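Long-range contacts in beta-L-arabinobiosidase (Bacteroides thetaiotaomicron, PDB 5MQR), which probably hydrolyses arabinose-containing glycosidic linkages in plant pectin and may also have sialidase-like activity: residues Pro659-Gln665 with Trp1051-Asp1057; Ala959-Asn963 with Ile1042-Ile1046; Asp483-Leu487 with Pro598-Tyr602. One frame throughout, in Å; residues are numbered along the deposited sequence.

Contact 1 (Pro659-Gln665 with Trp1051-Asp1057)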
loop_
_atom_site.group_PDB
_atom_site.type_symbol
_atom_site.label_atom_id
_atom_site.label_comp_id
_atom_site.label_asym_id
_atom_site.label_seq_id
_atom_site.Cartn_x
_atom_site.Cartn_y
_atom_site.Cartn_z
ATOM N N PRO A 659 -1.169 -7.249 16.937
ATOM C CA PRO A 659 -0.749 -6.946 15.584
ATOM C C PRO A 659 -1.668 -7.664 14.607
ATOM O O PRO A 659 -2.258 -8.712 14.944
ATOM C CB PRO A 659 0.697 -7.485 15.518
ATOM C CG PRO A 659 1.147 -7.520 16.943
ATOM C CD PRO A 659 -0.086 -7.880 17.711
ATOM N N LEU A 660 -1.828 -7.103 13.424
ATOM C CA LEU A 660 -2.691 -7.716 12.416
ATOM C C LEU A 660 -1.878 -8.400 11.325
ATOM O O LEU A 660 -0.814 -7.915 10.958
ATOM C CB LEU A 660 -3.620 -6.667 11.815
ATOM C CG LEU A 660 -4.553 -5.943 12.804
ATOM C CD1 LEU A 660 -5.273 -4.793 12.104
ATOM C CD2 LEU A 660 -5.574 -6.867 13.451
ATOM N N PHE A 661 -2.394 -9.503 10.797
ATOM C CA PHE A 661 -1.689 -10.309 9.809
ATOM C C PHE A 661 -2.659 -10.770 8.717
ATOM O O PHE A 661 -3.815 -11.040 8.971
ATOM C CB PHE A 661 -1.035 -11.542 10.500
ATOM C CG PHE A 661 -0.498 -12.591 9.541
ATOM C CD1 PHE A 661 0.729 -12.438 8.933
ATOM C CD2 PHE A 661 -1.223 -13.727 9.250
ATOM C CE1 PHE A 661 1.220 -13.394 8.043
ATOM C CE2 PHE A 661 -0.737 -14.682 8.364
ATOM C CZ PHE A 661 0.483 -14.508 7.750
ATOM N N GLU A 662 -2.169 -10.866 7.497
ATOM C CA GLU A 662 -2.877 -11.598 6.458
ATOM C C GLU A 662 -1.917 -12.208 5.487
ATOM O O GLU A 662 -0.803 -11.715 5.297
ATOM C CB GLU A 662 -3.863 -10.723 5.667
ATOM C CG GLU A 662 -3.239 -9.577 4.873
ATOM C CD GLU A 662 -4.190 -8.931 3.866
ATOM O OE1 GLU A 662 -5.446 -9.105 3.966
ATOM O OE2 GLU A 662 -3.665 -8.232 2.970
ATOM N N CYS A 663 -2.395 -13.271 4.855
ATOM C CA CYS A 663 -1.692 -13.909 3.778
ATOM C C CYS A 663 -2.755 -14.621 2.971
ATOM O O CYS A 663 -3.891 -14.653 3.398
ATOM C CB CYS A 663 -0.637 -14.851 4.344
ATOM S SG CYS A 663 -1.327 -16.334 5.066
ATOM N N PRO A 664 -2.410 -15.160 1.787
ATOM C CA PRO A 664 -3.390 -15.833 0.907
ATOM C C PRO A 664 -3.739 -17.265 1.307
ATOM O O PRO A 664 -4.577 -17.878 0.661
ATOM C CB PRO A 664 -2.686 -15.878 -0.458
ATOM C CG PRO A 664 -1.312 -15.333 -0.258
ATOM C CD PRO A 664 -1.062 -15.173 1.204
ATOM N N GLN A 665 -3.096 -17.794 2.339
ATOM C CA GLN A 665 -3.326 -19.157 2.776
ATOM C C GLN A 665 -4.188 -19.095 4.034
ATOM O O GLN A 665 -3.760 -18.575 5.078
ATOM C CB GLN A 665 -2.001 -19.878 3.010
ATOM C CG GLN A 665 -2.117 -21.398 3.010
ATOM C CD GLN A 665 -0.771 -22.119 3.059
ATOM O OE1 GLN A 665 0.217 -21.679 2.452
ATOM N NE2 GLN A 665 -0.725 -23.217 3.779
ATOM N N TRP A 1051 3.894 -17.147 -1.488
ATOM C CA TRP A 1051 2.782 -16.214 -1.360
ATOM C C TRP A 1051 2.977 -14.923 -2.199
ATOM O O TRP A 1051 3.993 -14.232 -2.069
ATOM C CB TRP A 1051 2.601 -15.811 0.116
ATOM C CG TRP A 1051 2.151 -16.910 1.020
ATOM C CD1 TRP A 1051 1.542 -18.098 0.663
ATOM C CD2 TRP A 1051 2.214 -16.914 2.449
ATOM N NE1 TRP A 1051 1.286 -18.844 1.779
ATOM C CE2 TRP A 1051 1.681 -18.141 2.886
ATOM C CE3 TRP A 1051 2.695 -16.006 3.402
ATOM C CZ2 TRP A 1051 1.601 -18.481 4.239
ATOM C CZ3 TRP A 1051 2.630 -16.350 4.740
ATOM C CH2 TRP A 1051 2.071 -17.575 5.146
ATOM N N ASP A 1052 1.979 -14.567 -3.004
ATOM C CA ASP A 1052 2.039 -13.337 -3.789
ATOM C C ASP A 1052 2.026 -12.092 -2.921
ATOM O O ASP A 1052 2.503 -11.047 -3.350
ATOM C CB ASP A 1052 0.871 -13.243 -4.763
ATOM C CG ASP A 1052 0.973 -14.226 -5.894
ATOM O OD1 ASP A 1052 2.044 -14.855 -6.102
ATOM O OD2 ASP A 1052 -0.041 -14.350 -6.597
ATOM N N TRP A 1053 1.493 -12.199 -1.708
ATOM C CA TRP A 1053 1.460 -11.060 -0.807
ATOM C C TRP A 1053 1.294 -11.518 0.600
ATOM O O TRP A 1053 0.789 -12.608 0.832
ATOM C CB TRP A 1053 0.288 -10.126 -1.164
ATOM C CG TRP A 1053 -1.012 -10.830 -1.412
ATOM C CD1 TRP A 1053 -1.501 -11.280 -2.627
ATOM C CD2 TRP A 1053 -1.982 -11.194 -0.436
ATOM N NE1 TRP A 1053 -2.720 -11.901 -2.446
ATOM C CE2 TRP A 1053 -3.040 -11.856 -1.113
ATOM C CE3 TRP A 1053 -2.061 -11.042 0.957
ATOM C CZ2 TRP A 1053 -4.172 -12.344 -0.442
ATOM C CZ3 TRP A 1053 -3.195 -11.523 1.626
ATOM C CH2 TRP A 1053 -4.233 -12.174 0.924
ATOM N N PHE A 1054 1.710 -10.675 1.536
ATOM C CA PHE A 1054 1.326 -10.844 2.943
ATOM C C PHE A 1054 1.630 -9.566 3.672
ATOM O O PHE A 1054 2.339 -8.700 3.148
ATOM C CB PHE A 1054 2.040 -12.028 3.632
ATOM C CG PHE A 1054 3.543 -11.949 3.608
ATOM C CD1 PHE A 1054 4.228 -11.190 4.535
ATOM C CD2 PHE A 1054 4.272 -12.659 2.666
ATOM C CE1 PHE A 1054 5.621 -11.119 4.515
ATOM C CE2 PHE A 1054 5.662 -12.591 2.631
ATOM C CZ PHE A 1054 6.339 -11.821 3.565
ATOM N N CYS A 1055 1.145 -9.458 4.898
ATOM C CA CYS A 1055 1.415 -8.259 5.669
ATOM C C CYS A 1055 1.270 -8.495 7.151
ATOM O O CYS A 1055 0.314 -9.108 7.592
ATOM C CB CYS A 1055 0.459 -7.144 5.222
ATOM S SG CYS A 1055 0.551 -5.654 6.226
ATOM N N LEU A 1056 2.240 -8.014 7.907
ATOM C CA LEU A 1056 2.116 -7.901 9.352
ATOM C C LEU A 1056 2.099 -6.430 9.681
ATOM O O LEU A 1056 2.998 -5.701 9.336
ATOM C CB LEU A 1056 3.267 -8.575 10.075
ATOM C CG LEU A 1056 3.199 -8.524 11.606
ATOM C CD1 LEU A 1056 2.114 -9.451 12.150
ATOM C CD2 LEU A 1056 4.557 -8.887 12.189
ATOM N N ASP A 1057 1.061 -6.010 10.377
ATOM C CA ASP A 1057 0.787 -4.603 10.611
ATOM C C ASP A 1057 0.436 -4.405 12.067
ATOM O O ASP A 1057 0.187 -5.363 12.810
ATOM C CB ASP A 1057 -0.391 -4.194 9.746
ATOM C CG ASP A 1057 -0.343 -2.751 9.300
ATOM O OD1 ASP A 1057 0.389 -1.909 9.863
ATOM O OD2 ASP A 1057 -1.084 -2.449 8.352
#

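Contact 2 (Ala959-Asn963 with Ile1042-Ile1046)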
loop_
_atom_site.group_PDB
_atom_site.type_symbol
_atom_site.label_atom_id
_atom_site.label_comp_id
_atom_site.label_asym_id
_atom_site.label_seq_id
_atom_site.Cartn_x
_atom_site.Cartn_y
_atom_site.Cartn_z
ATOM N N ALA A 959 14.906 -20.983 13.675
ATOM C CA ALA A 959 14.950 -19.614 13.180
ATOM C C ALA A 959 16.232 -18.907 13.585
ATOM O O ALA A 959 16.819 -18.215 12.766
ATOM C CB ALA A 959 13.735 -18.824 13.661
ATOM N N ASN A 960 16.662 -19.068 14.843
ATOM C CA ASN A 960 17.912 -18.443 15.289
ATOM C C ASN A 960 19.078 -18.943 14.462
ATOM O O ASN A 960 19.912 -18.164 14.006
ATOM C CB ASN A 960 18.184 -18.729 16.766
ATOM C CG ASN A 960 17.318 -17.910 17.702
ATOM O OD1 ASN A 960 16.694 -16.912 17.322
ATOM N ND2 ASN A 960 17.300 -18.321 18.956
ATOM N N PHE A 961 19.117 -20.260 14.298
ATOM C CA PHE A 961 20.138 -20.928 13.521
ATOM C C PHE A 961 20.145 -20.387 12.104
ATOM O O PHE A 961 21.200 -20.040 11.593
ATOM C CB PHE A 961 19.873 -22.423 13.492
ATOM C CG PHE A 961 20.921 -23.220 12.774
ATOM C CD1 PHE A 961 22.243 -23.256 13.244
ATOM C CD2 PHE A 961 20.571 -24.023 11.668
ATOM C CE1 PHE A 961 23.183 -24.031 12.596
ATOM C CE2 PHE A 961 21.519 -24.802 11.031
ATOM C CZ PHE A 961 22.818 -24.792 11.483
HETATM N N MSE A 962 18.969 -20.273 11.497
HETATM C CA MSE A 962 18.885 -19.800 10.111
HETATM C C MSE A 962 19.205 -18.332 9.958
HETATM O O MSE A 962 19.759 -17.915 8.929
HETATM C CB MSE A 962 17.518 -20.118 9.548
HETATM C CG MSE A 962 17.426 -21.622 9.314
HETATM SE SE MSE A 962 15.611 -22.110 8.734
HETATM C CE MSE A 962 15.809 -21.492 6.881
ATOM N N ASN A 963 18.874 -17.533 10.963
ATOM C CA ASN A 963 19.204 -16.114 10.941
ATOM C C ASN A 963 20.648 -15.790 11.320
ATOM O O ASN A 963 21.221 -14.893 10.725
ATOM C CB ASN A 963 18.285 -15.318 11.870
ATOM C CG ASN A 963 16.977 -14.981 11.229
ATOM O OD1 ASN A 963 16.861 -13.932 10.596
ATOM N ND2 ASN A 963 15.982 -15.866 11.367
ATOM N N ILE A 1042 14.627 -7.375 9.366
ATOM C CA ILE A 1042 13.715 -8.437 8.983
ATOM C C ILE A 1042 14.391 -9.406 8.050
ATOM O O ILE A 1042 15.304 -9.047 7.316
ATOM C CB ILE A 1042 12.385 -7.946 8.365
ATOM C CG1 ILE A 1042 12.542 -7.521 6.900
ATOM C CG2 ILE A 1042 11.805 -6.831 9.209
ATOM C CD1 ILE A 1042 11.234 -7.096 6.247
ATOM N N ASN A 1043 13.912 -10.641 8.080
ATOM C CA ASN A 1043 14.439 -11.692 7.235
ATOM C C ASN A 1043 13.406 -12.798 7.179
ATOM O O ASN A 1043 13.498 -13.774 7.918
ATOM C CB ASN A 1043 15.771 -12.200 7.794
ATOM C CG ASN A 1043 16.407 -13.241 6.899
ATOM O OD1 ASN A 1043 16.331 -13.135 5.674
ATOM N ND2 ASN A 1043 16.978 -14.272 7.494
ATOM N N PRO A 1044 12.381 -12.629 6.335
ATOM C CA PRO A 1044 11.336 -13.646 6.245
ATOM C C PRO A 1044 11.860 -14.989 5.784
ATOM O O PRO A 1044 12.658 -15.049 4.875
ATOM C CB PRO A 1044 10.371 -13.090 5.207
ATOM C CG PRO A 1044 10.721 -11.662 5.057
ATOM C CD PRO A 1044 12.168 -11.539 5.376
ATOM N N LEU A 1045 11.403 -16.052 6.424
ATOM C CA LEU A 1045 11.759 -17.402 6.028
ATOM C C LEU A 1045 10.600 -18.029 5.262
ATOM O O LEU A 1045 10.127 -19.101 5.585
ATOM C CB LEU A 1045 12.124 -18.241 7.266
ATOM C CG LEU A 1045 13.165 -17.627 8.183
ATOM C CD1 LEU A 1045 13.257 -18.427 9.469
ATOM C CD2 LEU A 1045 14.502 -17.485 7.484
ATOM N N ILE A 1046 10.113 -17.325 4.267
ATOM C CA ILE A 1046 9.074 -17.815 3.390
ATOM C C ILE A 1046 9.825 -18.027 2.082
ATOM O O ILE A 1046 10.624 -17.185 1.707
ATOM C CB ILE A 1046 7.969 -16.770 3.277
ATOM C CG1 ILE A 1046 7.375 -16.558 4.654
ATOM C CG2 ILE A 1046 6.887 -17.210 2.301
ATOM C CD1 ILE A 1046 6.336 -15.463 4.722
HETATM O O HOH W 1 18.179 -16.884 6.403
HETATM O O HOH W 2 13.340 -14.990 10.333
#

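Contact 3 (Asp483-Leu487 with Pro598-Tyr602)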
loop_
_atom_site.group_PDB
_atom_site.type_symbol
_atom_site.label_atom_id
_atom_site.label_comp_id
_atom_site.label_asym_id
_atom_site.label_seq_id
_atom_site.Cartn_x
_atom_site.Cartn_y
_atom_site.Cartn_z
ATOM N N ASP A 483 -14.289 40.515 2.902
ATOM C CA ASP A 483 -15.457 41.185 2.332
ATOM C C ASP A 483 -15.803 40.662 0.933
ATOM O O ASP A 483 -16.652 41.226 0.266
ATOM C CB ASP A 483 -15.217 42.702 2.313
ATOM C CG ASP A 483 -14.010 43.106 1.469
ATOM O OD1 ASP A 483 -13.285 42.242 0.938
ATOM O OD2 ASP A 483 -13.767 44.318 1.355
ATOM N N LYS A 484 -15.142 39.585 0.506
ATOM C CA LYS A 484 -15.362 38.970 -0.802
ATOM C C LYS A 484 -14.818 37.529 -0.788
ATOM O O LYS A 484 -14.039 37.156 0.100
ATOM C CB LYS A 484 -14.671 39.771 -1.905
ATOM C CG LYS A 484 -13.154 39.804 -1.790
ATOM C CD LYS A 484 -12.499 40.566 -2.934
ATOM C CE LYS A 484 -12.568 42.083 -2.755
ATOM N NZ LYS A 484 -11.667 42.546 -1.667
ATOM N N GLY A 485 -15.209 36.745 -1.786
ATOM C CA GLY A 485 -14.760 35.370 -1.910
ATOM C C GLY A 485 -15.442 34.417 -0.937
ATOM O O GLY A 485 -16.191 34.821 -0.033
ATOM N N ILE A 486 -15.147 33.142 -1.118
ATOM C CA ILE A 486 -15.629 32.111 -0.220
ATOM C C ILE A 486 -14.574 31.010 -0.118
ATOM O O ILE A 486 -13.902 30.708 -1.098
ATOM C CB ILE A 486 -17.012 31.582 -0.685
ATOM C CG1 ILE A 486 -17.631 30.641 0.364
ATOM C CG2 ILE A 486 -16.894 30.852 -2.014
ATOM C CD1 ILE A 486 -19.105 30.305 0.121
ATOM N N LEU A 487 -14.401 30.454 1.084
ATOM C CA LEU A 487 -13.621 29.224 1.262
ATOM C C LEU A 487 -14.491 28.187 1.939
ATOM O O LEU A 487 -14.992 28.429 3.034
ATOM C CB LEU A 487 -12.376 29.469 2.105
ATOM C CG LEU A 487 -11.476 28.247 2.289
ATOM C CD1 LEU A 487 -10.785 27.843 0.993
ATOM C CD2 LEU A 487 -10.464 28.549 3.363
ATOM N N PRO A 598 -12.926 39.813 -8.494
ATOM C CA PRO A 598 -11.820 40.373 -7.690
ATOM C C PRO A 598 -11.091 39.272 -6.915
ATOM O O PRO A 598 -11.721 38.337 -6.426
ATOM C CB PRO A 598 -12.523 41.349 -6.721
ATOM C CG PRO A 598 -13.895 41.572 -7.303
ATOM C CD PRO A 598 -14.241 40.292 -8.035
ATOM N N LEU A 599 -9.778 39.404 -6.797
ATOM C CA LEU A 599 -8.934 38.349 -6.238
ATOM C C LEU A 599 -9.292 38.005 -4.802
ATOM O O LEU A 599 -9.407 38.899 -3.971
ATOM C CB LEU A 599 -7.475 38.792 -6.280
ATOM C CG LEU A 599 -6.419 37.789 -5.805
ATOM C CD1 LEU A 599 -6.400 36.550 -6.710
ATOM C CD2 LEU A 599 -5.066 38.511 -5.769
ATOM N N ALA A 600 -9.463 36.709 -4.527
ATOM C CA ALA A 600 -9.570 36.189 -3.167
ATOM C C ALA A 600 -8.418 35.238 -2.951
ATOM O O ALA A 600 -8.120 34.413 -3.835
ATOM C CB ALA A 600 -10.891 35.459 -2.961
ATOM N N GLU A 601 -7.772 35.358 -1.785
ATOM C CA GLU A 601 -6.668 34.497 -1.383
ATOM C C GLU A 601 -6.981 33.828 -0.048
ATOM O O GLU A 601 -7.549 34.449 0.845
ATOM C CB GLU A 601 -5.367 35.298 -1.190
ATOM C CG GLU A 601 -4.993 36.243 -2.320
ATOM C CD GLU A 601 -3.538 36.681 -2.242
ATOM O OE1 GLU A 601 -3.109 37.216 -1.190
ATOM O OE2 GLU A 601 -2.817 36.477 -3.230
ATOM N N TYR A 602 -6.540 32.580 0.092
ATOM C CA TYR A 602 -6.533 31.863 1.378
ATOM C C TYR A 602 -5.226 31.116 1.528
ATOM O O TYR A 602 -4.646 30.654 0.549
ATOM C CB TYR A 602 -7.704 30.887 1.465
ATOM C CG TYR A 602 -9.021 31.568 1.217
ATOM C CD1 TYR A 602 -9.688 32.231 2.243
ATOM C CD2 TYR A 602 -9.570 31.621 -0.071
ATOM C CE1 TYR A 602 -10.891 32.895 2.009
ATOM C CE2 TYR A 602 -10.761 32.297 -0.310
ATOM C CZ TYR A 602 -11.421 32.915 0.732
ATOM O OH TYR A 602 -12.603 33.559 0.488
HETATM O O HOH W 3 -12.717 35.650 2.118
#

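Contact 1 (Pro659-Gln665 with Trp1051-Asp1057)
One face of the Trp1051 indole is covered by Cys663 and Pro664, while at its edge, in the ring plane, Trp1051 NE1 donates a hydrogen bond to Gln665 OE1 (3.1 Å, 161° at the hydrogen). The pairing that brings them together is antiparallel: strand 660-662 pairs with strand 1053-1061 and forms the outermost strand of the five-stranded C-terminal sheet. Leu660 with Asp1057 and Glu662 with Cys1055 are hydrogen-bonded pairs, and Phe661 with Leu1056 is the non-hydrogen-bonded pair between them. Beyond the ladder, Cys663 CB stands 3.7 Å from the centroid of the Trp1051 six-membered ring, a CH-pi contact; SG, set between the backbone N and the carbonyl carbon (chi1 73°), makes a sulfur-aromatic contact over the face of the same ring, 3.8 Å from its centroid. Pro664 is shared: its CD lies over the Trp1051 five-membered ring, and its CG is 4.1 Å from the centroid of the Trp1053 six-membered ring. With a serine in place of Trp1051, Cys663 and Pro664 would probably lose the flat surface beneath them and Gln665 OE1 its indole donor. The Gln665 amide stands almost perpendicular to the indole (88°), its NE2 hydrogen-bonded to Glu980 and Asn667. Glu662, whose carboxylate is held by Arg1076 and Tyr1077, brings its CD within 3.6 Å of Trp1053 CZ3.

Contact 2 (Ala959-Asn963 with Ile1042-Ile1046)
On helix 948-964, near its C-terminal end, Asn963 meets Asn1043 of the loop that follows strand 1040-1042. Asn1043 ND2 donates to Asn963 OD1 over 3.1 Å in a nearly straight bond, 166° at the hydrogen. The two amides are almost perpendicular: the acceptor lies in the plane of the Asn1043 amide, yet the donor arrives well above the carbonyl plane of Asn963. Asn1043 CG is anti to the backbone N (chi1 -176°), which carries ND2 out to the helix. The Asn963 amide is itself fixed by a second bond, ND2 to Ala959 O at 2.9 Å, and that carbonyl also takes the helical N-H of Asn963 from the other face of its plane. The helix belongs to the MGH1-like glycoside hydrolase region, consistent with an (alpha/alpha)6 six-hairpin barrel, and the loop to the family 65-type C-terminal domain, so the contact spans the join between them. Two waters extend the polar bridge: one accepts from Asn1043 ND2 and donates to Met962 O, and the other lies 3.0 Å from Asn963 ND2 and 2.7 Å from Asn1043 O. Beside this runs an apolar patch in which Leu1045 forks against the helix. Its CD1 is 4.2 Å from Ala959 CB, and its CD2 is 4.3 Å from CE of Met962, a selenomethionine. Asp972 and Tyr975 of helix 972-985 touch both Leu1045 and Met962.

Contact 3 (Asp483-Leu487 with Pro598-Tyr602)
Tyr602, on strand 600-610, reaches across to Leu487 at the start of strand 487-492. These strands belong to two different sheets, an arrangement consistent with the beta sandwich of a carbohydrate-binding-like module, and the tyrosine fills part of the space between them. Its CB starts 4.1 Å from Leu487 CD2. The ring then leaves with CG anti to the carbonyl carbon (chi1 -55°) and passes beneath Leu487, whose CB stands over its centre, 3.7 Å from the centroid and only 9° off the ring normal: a well-centred CH-pi contact. The two leucine methyl carbons sit above the rim, toward the CB end of the ring, CD2 3.9 Å from Tyr602 CD1, while further out Tyr602 CE2 approaches Ile486 O. At the tip, Tyr602 OH comes within 3.0 Å of Ile486 N, but the angle is too poor for a hydrogen bond. A water serves the hydroxyl instead, 2.7 Å from Tyr602 OH, and donates to Lys484 O. Gly485 passes by the hydroxyl and Ala600; a CB on this residue would clash with both Ala600 CB and Tyr602 OH, and its positive phi (76°) also suits a glycine. Ala600 is hydrogen-bonded through its backbone to Asp452; Asp452 and Glu597, the residue before Pro598, are both calcium ligands. Towards the surface, the bent Lys484 chain lies over Pro598, with CD 3.9 Å from Pro598 CB, and folds back until its NZ forms a 3.1 Å salt bridge with Asp483 OD1.

Contacts 1 and 2 both involve the C-terminal domain and meet directly: Ile1046 CD1 of contact 2 packs 3.6 Å from Phe1054 CE2 and 3.8 Å from Trp1051 CZ3 of contact 1. Along the chain, contact 2 falls within the span that contact 1 closes. Both are largely buried, yet the first rests on backbone ladder bonds and aromatic faces, the second on an amide pair, two waters and a small apolar patch. Contact 3 stands apart, its centre about 49 Å from that of contact 1 and 60 Å from that of contact 2; it is partly buried, mixing a tyrosine ring buried under a leucine with a lysine-proline margin at the surface.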